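Hypothetical protein YfiH (Bacillus licheniformis, PDB 6DZD) probably cleaves purine nucleosides such as adenosine and inosine with phosphate, releasing the free base and ribose 1-phosphate, and carries a zinc ion. Local coordinates at residues S251-R254 with S255-S259. Numbering follows the deposited sequence.
Sequences SCER and SLFFS. With ZN (zinc ion), chain C.
A type I beta turn, Glu253 to Leu256, follows a four-cysteine zinc site, and its two arms meet where Glu253 faces Leu256 and Phe257 and Ser251 faces Ser259. Cys252, just before the turn, ties the chain to the metal: its thiolate sulfur SG lies 2.3 Å from the zinc ion, which Cys189, Cys190 and Cys249 also bind, Cys249 and Cys252 forming a CxxC pair. Glu253 follows as the centre of an inverse gamma turn, and its carbonyl oxygen takes two backbone bonds. Leu256 N, 3.2 Å from Glu253 O, makes the i to i+3 bond of the beta turn and comes from well above the carbonyl plane; Phe257 N spans one residue more, reaching Glu253 O at 3.2 Å nearly in line with the carbonyl (C=O...N 166°). The CB methylene of Glu253 packs 4.0 Å from Leu256 CB and 3.9 Å from Phe257 CD2. Leu256 CB sits over the centre of one face of the Phe257 ring, and this buried aromatic also packs on Pro184 and Met270, tying the loop to strand 270-276. Farther from the turn, where the arms come together again at Ser251 and Ser259, a small residue fits on each. The hydroxyl of Ser259, hydrogen-bonded to Asp131 and to the backbone N of Arg262, swings anti to its own N (chi1 171°), bringing Ser259 OG within 3.5 Å of Ser251 CA.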
ATOM      1  N   SER A 251      -0.556 -14.040   0.655  1.00 20.77           N
ATOM      2  CA  SER A 251      -0.537 -15.342   1.314  1.00 22.52           C
ATOM      3  C   SER A 251      -0.160 -16.463   0.343  1.00 24.03           C
ATOM      4  O   SER A 251       0.662 -17.330   0.668  1.00 25.13           O
ATOM      5  CB  SER A 251      -1.899 -15.618   1.953  1.00 23.41           C
ATOM      6  OG  SER A 251      -1.938 -16.892   2.561  1.00 25.39           O
ATOM      7  N   CYS A 252      -0.751 -16.463  -0.853  1.00 24.33           N
ATOM      8  CA  CYS A 252      -0.530 -17.570  -1.774  1.00 26.17           C
ATOM      9  C   CYS A 252       0.890 -17.579  -2.326  1.00 25.99           C
ATOM     10  O   CYS A 252       1.517 -18.639  -2.413  1.00 27.60           O
ATOM     11  CB  CYS A 252      -1.537 -17.508  -2.915  1.00 26.80           C
ATOM     12  SG  CYS A 252      -3.179 -18.063  -2.493  1.00 28.28           S
ATOM     13  N   GLU A 253       1.429 -16.414  -2.670  1.00 24.24           N
ATOM     14  CA  GLU A 253       2.701 -16.337  -3.392  1.00 24.28           C
ATOM     15  C   GLU A 253       3.842 -16.464  -2.394  1.00 24.07           C
ATOM     16  O   GLU A 253       4.421 -15.479  -1.928  1.00 22.59           O
ATOM     17  CB  GLU A 253       2.797 -15.035  -4.186  1.00 22.83           C
ATOM     18  CG  GLU A 253       1.622 -14.746  -5.148  1.00 23.07           C
ATOM     19  CD  GLU A 253       1.538 -15.749  -6.281  1.00 25.23           C
ATOM     20  OE1 GLU A 253       0.506 -15.780  -7.002  1.00 26.03           O
ATOM     21  OE2 GLU A 253       2.510 -16.520  -6.432  1.00 26.35           O
ATOM     22  N   ARG A 254       4.208 -17.709  -2.093  1.00 26.00           N
ATOM     23  CA  ARG A 254       5.177 -17.936  -1.028  1.00 26.01           C
ATOM     24  C   ARG A 254       6.591 -17.528  -1.445  1.00 25.72           C
ATOM     25  O   ARG A 254       7.373 -17.076  -0.608  1.00 25.10           O
ATOM     26  CB  ARG A 254       5.147 -19.413  -0.610  1.00 28.31           C
ATOM     27  CG  ARG A 254       3.856 -19.880   0.070  1.00 28.96           C
ATOM     28  CD  ARG A 254       3.207 -21.098  -0.645  1.00 31.23           C
ATOM     29  NE  ARG A 254       4.017 -22.320  -0.555  1.00 33.46           N
ATOM     30  CZ  ARG A 254       4.044 -23.123   0.509  1.00 34.91           C
ATOM     31  NH1 ARG A 254       4.824 -24.208   0.520  1.00 37.09           N
ATOM     32  NH2 ARG A 254       3.293 -22.829   1.571  1.00 34.38           N
ATOM     33  N   SER A 255       6.922 -17.607  -2.727  1.00 26.28           N
ATOM     34  CA  SER A 255       8.269 -17.229  -3.124  1.00 26.26           C
ATOM     35  C   SER A 255       8.420 -15.732  -3.345  1.00 24.31           C
ATOM     36  O   SER A 255       9.536 -15.280  -3.602  1.00 24.29           O
ATOM     37  CB  SER A 255       8.724 -18.019  -4.367  1.00 28.16           C
ATOM     38  OG  SER A 255       7.660 -18.295  -5.267  1.00 28.76           O
ATOM     39  N   LEU A 256       7.345 -14.949  -3.227  1.00 24.17           N
ATOM     40  CA  LEU A 256       7.374 -13.523  -3.553  1.00 22.94           C
ATOM     41  C   LEU A 256       7.162 -12.598  -2.361  1.00 22.14           C
ATOM     42  O   LEU A 256       7.775 -11.533  -2.312  1.00 20.87           O
ATOM     43  CB  LEU A 256       6.317 -13.190  -4.624  1.00 23.08           C
ATOM     44  CG  LEU A 256       6.577 -13.688  -6.041  1.00 23.19           C
ATOM     45  CD1 LEU A 256       5.447 -13.225  -6.966  1.00 22.95           C
ATOM     46  CD2 LEU A 256       7.933 -13.230  -6.524  1.00 22.84           C
ATOM     47  N   PHE A 257       6.266 -12.914  -1.432  1.00 20.89           N
ATOM     48  CA  PHE A 257       5.832 -11.921  -0.459  1.00 19.82           C
ATOM     49  C   PHE A 257       5.893 -12.445   0.974  1.00 20.23           C
ATOM     50  O   PHE A 257       5.813 -13.651   1.223  1.00 21.54           O
ATOM     51  CB  PHE A 257       4.411 -11.447  -0.790  1.00 19.68           C
ATOM     52  CG  PHE A 257       4.290 -10.842  -2.159  1.00 19.43           C
ATOM     53  CD1 PHE A 257       5.152  -9.835  -2.558  1.00 18.10           C
ATOM     54  CD2 PHE A 257       3.334 -11.295  -3.052  1.00 19.93           C
ATOM     55  CE1 PHE A 257       5.053  -9.281  -3.821  1.00 17.46           C
ATOM     56  CE2 PHE A 257       3.231 -10.746  -4.306  1.00 19.14           C
ATOM     57  CZ  PHE A 257       4.090  -9.735  -4.693  1.00 17.95           C
ATOM     58  N   PHE A 258       6.060 -11.519   1.922  1.00 20.58           N
ATOM     59  CA  PHE A 258       5.726 -11.815   3.307  1.00 21.05           C
ATOM     60  C   PHE A 258       4.212 -11.824   3.450  1.00 22.02           C
ATOM     61  O   PHE A 258       3.496 -11.064   2.782  1.00 21.66           O
ATOM     62  CB  PHE A 258       6.291 -10.764   4.276  1.00 19.66           C
ATOM     63  CG  PHE A 258       7.786 -10.546   4.186  1.00 18.94           C
ATOM     64  CD1 PHE A 258       8.679 -11.502   4.670  1.00 19.80           C
ATOM     65  CD2 PHE A 258       8.301  -9.364   3.638  1.00 17.67           C
ATOM     66  CE1 PHE A 258      10.055 -11.287   4.605  1.00 20.22           C
ATOM     67  CE2 PHE A 258       9.673  -9.149   3.563  1.00 17.80           C
ATOM     68  CZ  PHE A 258      10.552 -10.109   4.057  1.00 19.25           C
ATOM     69  N   SER A 259       3.714 -12.643   4.370  1.00 20.92           N
ATOM     70  CA  SER A 259       2.282 -12.629   4.650  1.00 21.94           C
ATOM     71  C   SER A 259       2.052 -12.768   6.142  1.00 22.31           C
ATOM     72  O   SER A 259       2.475 -13.760   6.745  1.00 23.07           O
ATOM     73  CB  SER A 259       1.549 -13.738   3.907  1.00 23.47           C
ATOM     74  OG  SER A 259       0.224 -13.798   4.390  1.00 24.33           O
TER
HETATM   75 ZN    ZN C 301      -4.506 -16.480  -1.383  1.00 23.40          ZN